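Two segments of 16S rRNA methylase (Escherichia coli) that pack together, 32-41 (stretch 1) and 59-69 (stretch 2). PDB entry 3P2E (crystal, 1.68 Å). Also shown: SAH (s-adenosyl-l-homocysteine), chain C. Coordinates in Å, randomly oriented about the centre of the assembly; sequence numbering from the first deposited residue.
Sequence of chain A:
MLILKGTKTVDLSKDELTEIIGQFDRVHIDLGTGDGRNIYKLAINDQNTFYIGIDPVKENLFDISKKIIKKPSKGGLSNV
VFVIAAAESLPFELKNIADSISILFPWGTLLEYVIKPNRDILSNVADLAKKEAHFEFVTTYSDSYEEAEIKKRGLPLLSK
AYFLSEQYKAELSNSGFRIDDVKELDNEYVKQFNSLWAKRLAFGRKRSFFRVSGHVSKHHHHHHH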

ATOM      1  N   GLY A  32      -0.843   4.709  -1.084  1.00 13.83           N
ATOM      2  CA  GLY A  32      -0.677   5.181  -2.452  1.00 13.08           C
ATOM      3  C   GLY A  32      -1.219   4.079  -3.345  1.00 14.84           C
ATOM      4  O   GLY A  32      -0.642   3.740  -4.376  1.00 13.75           O
ATOM      5  N   THR A  33      -2.362   3.531  -2.941  1.00 13.19           N
ATOM      6  CA  THR A  33      -2.988   2.406  -3.635  1.00 13.16           C
ATOM      7  C   THR A  33      -3.393   2.613  -5.097  1.00 11.92           C
ATOM      8  O   THR A  33      -3.540   1.646  -5.844  1.00 13.98           O
ATOM      9  CB  THR A  33      -4.205   1.898  -2.822  1.00 14.56           C
ATOM     10  OG1 THR A  33      -4.454   0.524  -3.143  1.00 14.35           O
ATOM     11  CG2 THR A  33      -5.451   2.729  -3.121  1.00 14.26           C
ATOM     12  N   GLY A  34      -3.580   3.860  -5.509  1.00 13.69           N
ATOM     13  CA  GLY A  34      -3.944   4.104  -6.893  1.00 13.53           C
ATOM     14  C   GLY A  34      -5.388   3.795  -7.248  1.00 13.49           C
ATOM     15  O   GLY A  34      -6.307   4.208  -6.535  1.00 13.51           O
ATOM     16  N   ASP A  35      -5.591   3.052  -8.338  1.00 12.02           N
ATOM     17  CA  ASP A  35      -6.943   2.738  -8.806  1.00 13.45           C
ATOM     18  C   ASP A  35      -7.688   1.628  -8.073  1.00 13.81           C
ATOM     19  O   ASP A  35      -8.817   1.296  -8.431  1.00 15.17           O
ATOM     20  CB  ASP A  35      -6.940   2.451 -10.320  1.00 14.21           C
ATOM     21  CG  ASP A  35      -6.165   1.188 -10.701  1.00 14.84           C
ATOM     22  OD1 ASP A  35      -5.885   0.337  -9.830  1.00 13.20           O
ATOM     23  OD2 ASP A  35      -5.850   1.039 -11.903  1.00 15.75           O
ATOM     24  N   GLY A  36      -7.061   1.065  -7.044  1.00 14.53           N
ATOM     25  CA  GLY A  36      -7.699   0.018  -6.262  1.00 15.45           C
ATOM     26  C   GLY A  36      -7.713  -1.383  -6.846  1.00 15.46           C
ATOM     27  O   GLY A  36      -8.188  -2.317  -6.194  1.00 15.31           O
ATOM     28  N   ARG A  37      -7.194  -1.551  -8.059  1.00 12.48           N
ATOM     29  CA  ARG A  37      -7.200  -2.870  -8.688  1.00 14.11           C
ATOM     30  C   ARG A  37      -6.239  -3.857  -8.044  1.00 13.32           C
ATOM     31  O   ARG A  37      -6.532  -5.050  -7.971  1.00 14.43           O
ATOM     32  CB  ARG A  37      -6.897  -2.756 -10.187  1.00 15.12           C
ATOM     33  CG  ARG A  37      -8.022  -2.103 -10.978  1.00 19.34           C
ATOM     34  CD  ARG A  37      -7.718  -2.073 -12.470  1.00 23.48           C
ATOM     35  NE  ARG A  37      -8.721  -1.301 -13.199  1.00 26.86           N
ATOM     36  CZ  ARG A  37      -9.997  -1.647 -13.326  1.00 31.63           C
ATOM     37  NH1 ARG A  37     -10.447  -2.769 -12.776  1.00 34.85           N
ATOM     38  NH2 ARG A  37     -10.832  -0.857 -13.993  1.00 34.16           N
ATOM     39  N   ASN A  38      -5.094  -3.374  -7.574  1.00 14.60           N
ATOM     40  CA  ASN A  38      -4.134  -4.271  -6.941  1.00 15.75           C
ATOM     41  C   ASN A  38      -4.700  -4.806  -5.635  1.00 16.02           C
ATOM     42  O   ASN A  38      -4.599  -6.001  -5.348  1.00 16.34           O
ATOM     43  CB  ASN A  38      -2.807  -3.556  -6.657  1.00 15.85           C
ATOM     44  CG  ASN A  38      -2.044  -3.214  -7.921  1.00 16.33           C
ATOM     45  OD1 ASN A  38      -2.187  -3.881  -8.952  1.00 14.48           O
ATOM     46  ND2 ASN A  38      -1.206  -2.181  -7.842  1.00 17.24           N
ATOM     47  N   ILE A  39      -5.306  -3.918  -4.852  1.00 14.67           N
ATOM     48  CA  ILE A  39      -5.869  -4.301  -3.566  1.00 17.11           C
ATOM     49  C   ILE A  39      -7.077  -5.213  -3.763  1.00 15.70           C
ATOM     50  O   ILE A  39      -7.312  -6.121  -2.965  1.00 16.47           O
ATOM     51  CB  ILE A  39      -6.283  -3.050  -2.744  1.00 32.03           C
ATOM     52  CG1 ILE A  39      -6.385  -3.410  -1.262  1.00 38.41           C
ATOM     53  CG2 ILE A  39      -7.603  -2.501  -3.245  1.00 36.62           C
ATOM     54  CD1 ILE A  39      -5.052  -3.687  -0.617  1.00 38.29           C
ATOM     55  N   TYR A  40      -7.832  -4.975  -4.835  1.00 15.47           N
ATOM     56  CA  TYR A  40      -9.008  -5.790  -5.136  1.00 14.55           C
ATOM     57  C   TYR A  40      -8.573  -7.236  -5.362  1.00 15.07           C
ATOM     58  O   TYR A  40      -9.229  -8.165  -4.900  1.00 16.35           O
ATOM     59  CB  TYR A  40      -9.723  -5.272  -6.392  1.00 16.90           C
ATOM     60  CG  TYR A  40     -11.021  -5.998  -6.693  1.00 20.27           C
ATOM     61  CD1 TYR A  40     -12.240  -5.509  -6.226  1.00 19.52           C
ATOM     62  CD2 TYR A  40     -11.021  -7.200  -7.399  1.00 20.87           C
ATOM     63  CE1 TYR A  40     -13.431  -6.206  -6.452  1.00 20.78           C
ATOM     64  CE2 TYR A  40     -12.206  -7.906  -7.628  1.00 22.14           C
ATOM     65  CZ  TYR A  40     -13.403  -7.403  -7.150  1.00 22.66           C
ATOM     66  OH  TYR A  40     -14.572  -8.105  -7.356  1.00 22.80           O
ATOM     67  N   LYS A  41      -7.468  -7.425  -6.076  1.00 16.46           N
ATOM     68  CA  LYS A  41      -6.971  -8.769  -6.351  1.00 16.52           C
ATOM     69  C   LYS A  41      -6.478  -9.440  -5.077  1.00 16.48           C
ATOM     70  O   LYS A  41      -6.713 -10.628  -4.868  1.00 17.75           O
ATOM     71  CB  LYS A  41      -5.844  -8.734  -7.389  1.00 21.38           C
ATOM     72  CG  LYS A  41      -5.302 -10.119  -7.740  1.00 24.36           C
ATOM     73  CD  LYS A  41      -4.271 -10.060  -8.860  1.00 28.32           C
ATOM     74  CE  LYS A  41      -3.772 -11.454  -9.213  1.00 28.88           C
ATOM     75  NZ  LYS A  41      -2.771 -11.431 -10.312  1.00 32.06           N
ATOM     76  N   GLU A  59     -10.937  10.336  -7.001  1.00 14.64           N
ATOM     77  CA  GLU A  59     -11.502  10.170  -8.330  1.00 16.26           C
ATOM     78  C   GLU A  59     -11.061   8.914  -9.056  1.00 15.55           C
ATOM     79  O   GLU A  59     -11.848   8.302  -9.774  1.00 15.45           O
ATOM     80  CB  GLU A  59     -11.191  11.392  -9.201  1.00 15.46           C
ATOM     81  CG  GLU A  59     -11.898  12.666  -8.746  1.00 18.33           C
ATOM     82  CD  GLU A  59     -11.152  13.410  -7.655  1.00 17.72           C
ATOM     83  OE1 GLU A  59     -10.165  12.870  -7.116  1.00 19.06           O
ATOM     84  OE2 GLU A  59     -11.564  14.549  -7.334  1.00 21.20           O
ATOM     85  N   ASN A  60      -9.810   8.519  -8.866  1.00 13.80           N
ATOM     86  CA  ASN A  60      -9.318   7.339  -9.554  1.00 14.14           C
ATOM     87  C   ASN A  60      -9.760   6.021  -8.937  1.00 15.69           C
ATOM     88  O   ASN A  60      -9.534   4.954  -9.510  1.00 16.19           O
ATOM     89  CB  ASN A  60      -7.800   7.396  -9.662  1.00 14.46           C
ATOM     90  CG  ASN A  60      -7.332   8.476 -10.614  1.00 13.89           C
ATOM     91  OD1 ASN A  60      -8.123   9.022 -11.393  1.00 15.98           O
ATOM     92  ND2 ASN A  60      -6.040   8.777 -10.574  1.00 13.95           N
ATOM     93  N   LEU A  61     -10.411   6.100  -7.782  1.00 14.18           N
ATOM     94  CA  LEU A  61     -10.894   4.908  -7.088  1.00 14.77           C
ATOM     95  C   LEU A  61     -12.381   4.648  -7.292  1.00 16.55           C
ATOM     96  O   LEU A  61     -12.898   3.613  -6.867  1.00 16.20           O
ATOM     97  CB  LEU A  61     -10.631   5.039  -5.590  1.00 15.45           C
ATOM     98  CG  LEU A  61      -9.217   4.746  -5.106  1.00 15.95           C
ATOM     99  CD1 LEU A  61      -9.004   5.368  -3.740  1.00 15.30           C
ATOM    100  CD2 LEU A  61      -9.005   3.234  -5.073  1.00 15.21           C
ATOM    101  N   PHE A  62     -13.070   5.580  -7.938  1.00 17.16           N
ATOM    102  CA  PHE A  62     -14.508   5.442  -8.144  1.00 17.32           C
ATOM    103  C   PHE A  62     -14.994   4.128  -8.748  1.00 17.82           C
ATOM    104  O   PHE A  62     -15.956   3.541  -8.258  1.00 18.51           O
ATOM    105  CB  PHE A  62     -15.034   6.613  -8.986  1.00 21.33           C
ATOM    106  CG  PHE A  62     -15.070   7.926  -8.249  1.00 22.34           C
ATOM    107  CD1 PHE A  62     -14.778   7.992  -6.888  1.00 22.86           C
ATOM    108  CD2 PHE A  62     -15.421   9.099  -8.913  1.00 23.76           C
ATOM    109  CE1 PHE A  62     -14.835   9.202  -6.201  1.00 23.39           C
ATOM    110  CE2 PHE A  62     -15.481  10.313  -8.234  1.00 23.99           C
ATOM    111  CZ  PHE A  62     -15.187  10.363  -6.875  1.00 24.05           C
ATOM    112  N   ASP A  63     -14.346   3.664  -9.809  1.00 17.14           N
ATOM    113  CA  ASP A  63     -14.785   2.423 -10.440  1.00 19.95           C
ATOM    114  C   ASP A  63     -14.706   1.215  -9.520  1.00 18.51           C
ATOM    115  O   ASP A  63     -15.687   0.489  -9.357  1.00 18.96           O
ATOM    116  CB  ASP A  63     -13.988   2.167 -11.719  1.00 42.77           C
ATOM    117  CG  ASP A  63     -14.532   2.945 -12.901  1.00 48.54           C
ATOM    118  OD1 ASP A  63     -14.740   4.169 -12.762  1.00 51.73           O
ATOM    119  OD2 ASP A  63     -14.751   2.334 -13.968  1.00 52.85           O
ATOM    120  N   ILE A  64     -13.547   0.988  -8.914  1.00 19.18           N
ATOM    121  CA  ILE A  64     -13.413  -0.155  -8.025  1.00 17.25           C
ATOM    122  C   ILE A  64     -14.205   0.040  -6.731  1.00 17.28           C
ATOM    123  O   ILE A  64     -14.701  -0.921  -6.152  1.00 16.59           O
ATOM    124  CB  ILE A  64     -11.930  -0.440  -7.700  1.00 18.53           C
ATOM    125  CG1 ILE A  64     -11.202  -0.896  -8.969  1.00 17.92           C
ATOM    126  CG2 ILE A  64     -11.827  -1.512  -6.616  1.00 18.10           C
ATOM    127  CD1 ILE A  64     -11.801  -2.138  -9.623  1.00 20.35           C
ATOM    128  N   SER A  65     -14.337   1.285  -6.285  1.00 16.45           N
ATOM    129  CA  SER A  65     -15.094   1.560  -5.073  1.00 16.10           C
ATOM    130  C   SER A  65     -16.560   1.194  -5.303  1.00 17.33           C
ATOM    131  O   SER A  65     -17.227   0.675  -4.409  1.00 17.56           O
ATOM    132  CB  SER A  65     -14.988   3.039  -4.698  1.00 17.07           C
ATOM    133  OG  SER A  65     -15.763   3.312  -3.548  1.00 19.32           O
ATOM    134  N   LYS A  66     -17.053   1.465  -6.508  1.00 16.55           N
ATOM    135  CA  LYS A  66     -18.436   1.146  -6.856  1.00 18.42           C
ATOM    136  C   LYS A  66     -18.606  -0.364  -6.974  1.00 19.13           C
ATOM    137  O   LYS A  66     -19.670  -0.906  -6.679  1.00 21.06           O
ATOM    138  CB  LYS A  66     -18.821   1.815  -8.180  1.00 23.05           C
ATOM    139  CG  LYS A  66     -19.082   3.313  -8.063  1.00 27.59           C
ATOM    140  CD  LYS A  66     -19.086   3.993  -9.431  1.00 31.83           C
ATOM    141  CE  LYS A  66     -20.116   3.386 -10.366  1.00 35.11           C
ATOM    142  NZ  LYS A  66     -20.029   3.994 -11.728  1.00 37.39           N
ATOM    143  N   LYS A  67     -17.549  -1.040  -7.402  1.00 16.94           N
ATOM    144  CA  LYS A  67     -17.592  -2.485  -7.566  1.00 18.55           C
ATOM    145  C   LYS A  67     -17.649  -3.244  -6.242  1.00 18.85           C
ATOM    146  O   LYS A  67     -18.423  -4.189  -6.104  1.00 19.14           O
ATOM    147  CB  LYS A  67     -16.381  -2.957  -8.378  1.00 25.32           C
ATOM    148  CG  LYS A  67     -16.382  -4.446  -8.684  1.00 27.32           C
ATOM    149  CD  LYS A  67     -15.249  -4.819  -9.631  1.00 31.05           C
ATOM    150  CE  LYS A  67     -15.330  -6.288 -10.031  1.00 32.01           C
ATOM    151  NZ  LYS A  67     -14.336  -6.641 -11.080  1.00 36.51           N
ATOM    152  N   ILE A  68     -16.848  -2.833  -5.264  1.00 20.31           N
ATOM    153  CA  ILE A  68     -16.831  -3.547  -3.993  1.00 19.74           C
ATOM    154  C   ILE A  68     -18.101  -3.414  -3.165  1.00 21.37           C
ATOM    155  O   ILE A  68     -18.319  -4.198  -2.242  1.00 21.29           O
ATOM    156  CB  ILE A  68     -15.628  -3.138  -3.112  1.00 18.38           C
ATOM    157  CG1 ILE A  68     -15.730  -1.665  -2.714  1.00 18.08           C
ATOM    158  CG2 ILE A  68     -14.338  -3.420  -3.856  1.00 17.61           C
ATOM    159  CD1 ILE A  68     -14.716  -1.252  -1.664  1.00 19.76           C
ATOM    160  N   ILE A  69     -18.937  -2.435  -3.498  1.00 22.97           N
ATOM    161  CA  ILE A  69     -20.178  -2.218  -2.763  1.00 25.11           C
ATOM    162  C   ILE A  69     -21.339  -3.018  -3.360  1.00 26.00           C
ATOM    163  O   ILE A  69     -22.440  -3.036  -2.809  1.00 26.83           O
ATOM    164  CB  ILE A  69     -20.543  -0.711  -2.728  1.00 45.52           C
ATOM    165  CG1 ILE A  69     -21.700  -0.473  -1.757  1.00 48.46           C
ATOM    166  CG2 ILE A  69     -20.913  -0.232  -4.120  1.00 44.77           C
ATOM    167  CD1 ILE A  69     -22.094   0.984  -1.618  1.00 51.01           C
TER
HETATM  168  N   SAH C6732       0.180   1.586  -6.033  1.00 14.04           N
HETATM  169  CA  SAH C6732      -0.294   2.069  -7.220  1.00 14.61           C
HETATM  170  CB  SAH C6732       0.447   3.354  -7.600  1.00 16.50           C
HETATM  171  CG  SAH C6732      -0.184   4.270  -8.606  1.00 15.03           C
HETATM  172  SD  SAH C6732       0.686   5.745  -9.023  1.00 18.09           S
HETATM  173  C   SAH C6732      -0.240   0.913  -8.310  1.00 17.03           C
HETATM  174  O   SAH C6732      -1.089   1.145  -9.063  1.00 18.93           O
HETATM  175  OXT SAH C6732       0.513   0.047  -8.327  1.00 15.88           O
HETATM  176  C5' SAH C6732       1.268   6.609  -7.558  1.00 15.92           C
HETATM  177  C4' SAH C6732       0.029   6.799  -6.566  1.00 18.07           C
HETATM  178  O4' SAH C6732       0.663   7.348  -5.403  1.00 19.53           O
HETATM  179  C3' SAH C6732      -1.029   7.780  -7.029  1.00 15.96           C
HETATM  180  O3' SAH C6732      -2.349   7.151  -7.039  1.00 18.26           O
HETATM  181  C2' SAH C6732      -0.884   9.001  -6.049  1.00 17.56           C
HETATM  182  O2' SAH C6732      -2.071   9.701  -5.746  1.00 14.87           O
HETATM  183  C1' SAH C6732      -0.235   8.341  -4.814  1.00 17.48           C
HETATM  184  N9  SAH C6732       0.570   9.296  -3.954  1.00 17.73           N
HETATM  185  C8  SAH C6732       1.529  10.219  -4.392  1.00 19.19           C
HETATM  186  N7  SAH C6732       2.018  10.954  -3.408  1.00 20.46           N
HETATM  187  C5  SAH C6732       1.306  10.444  -2.272  1.00 19.57           C
HETATM  188  C6  SAH C6732       1.441  10.886  -0.911  1.00 20.15           C
HETATM  189  N6  SAH C6732       2.293  11.876  -0.552  1.00 20.59           N
HETATM  190  N1  SAH C6732       0.627  10.215  -0.015  1.00 19.38           N
HETATM  191  C2  SAH C6732      -0.251   9.192  -0.395  1.00 16.59           C
HETATM  192  N3  SAH C6732      -0.373   8.772  -1.716  1.00 16.65           N
HETATM  193  C4  SAH C6732       0.444   9.457  -2.581  1.00 18.29           C
HETATM  194  O   HOH W   1     -10.948   2.486  -9.784  1.00 19.64           O
HETATM  195  O   HOH W   2     -12.809  -5.058 -12.481  1.00 40.93           O

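No direct hydrogen bond joins these two stretches; the polar link between their backbones runs through a single water. Water 1 lies 2.8 Å from Asp35 O and 2.9 Å from Asn60 O, and it accepts from Ile64 N at 3.1 Å, so it serves polar backbone groups that do not reach each other. Beside it, Asp35 CA approaches Asn60 O at 3.5 Å in a CA-H...O contact, and the CA atoms of Asp35 and Leu61 come within 4.8 Å of each other.

The absence of a side chain at Gly36 leaves room for this approach. Thr33 to Gly36 form a type II' turn, and the positive phi angles of Gly34 and Gly36 favour glycine. At Gly36, the N-cap residue, a CB would point toward stretch 2 and lie 3.0 Å from Leu61 CD2, a clash. With no side chain there, Leu61 CD2 settles against the backbone, 3.2 Å from Gly34 O. On the ligand side, a CB on Gly34 would crowd SAH, whose N donates to Gly32 O at 2.8 Å. Asp35 steadies the helix start by accepting from Arg37 N at its OD1, 2.9 Å away.

Beyond the turn, the helix that begins at Arg37 and the helix of stretch 2 run in broadly the same direction, 28° apart, with axes 10.5 Å apart at closest approach. That gap suits large side chains. Ile64 points toward stretch 1, its CG2 4.0 Å from Tyr40 CD1, while Ile68 CG2 meets the edge of the same ring, 3.8 Å from Tyr40 CD1. Tyrosine combines this apolar surface with a polar tip: Tyr40 OH lies 3.3 Å from Lys67 CE and is hydrogen-bonded elsewhere in the structure. Water 2 accepts from Lys67 NZ at 2.6 Å and, weakly, from Arg37 NH1 at 3.3 Å, letting two positive groups share a neutral partner.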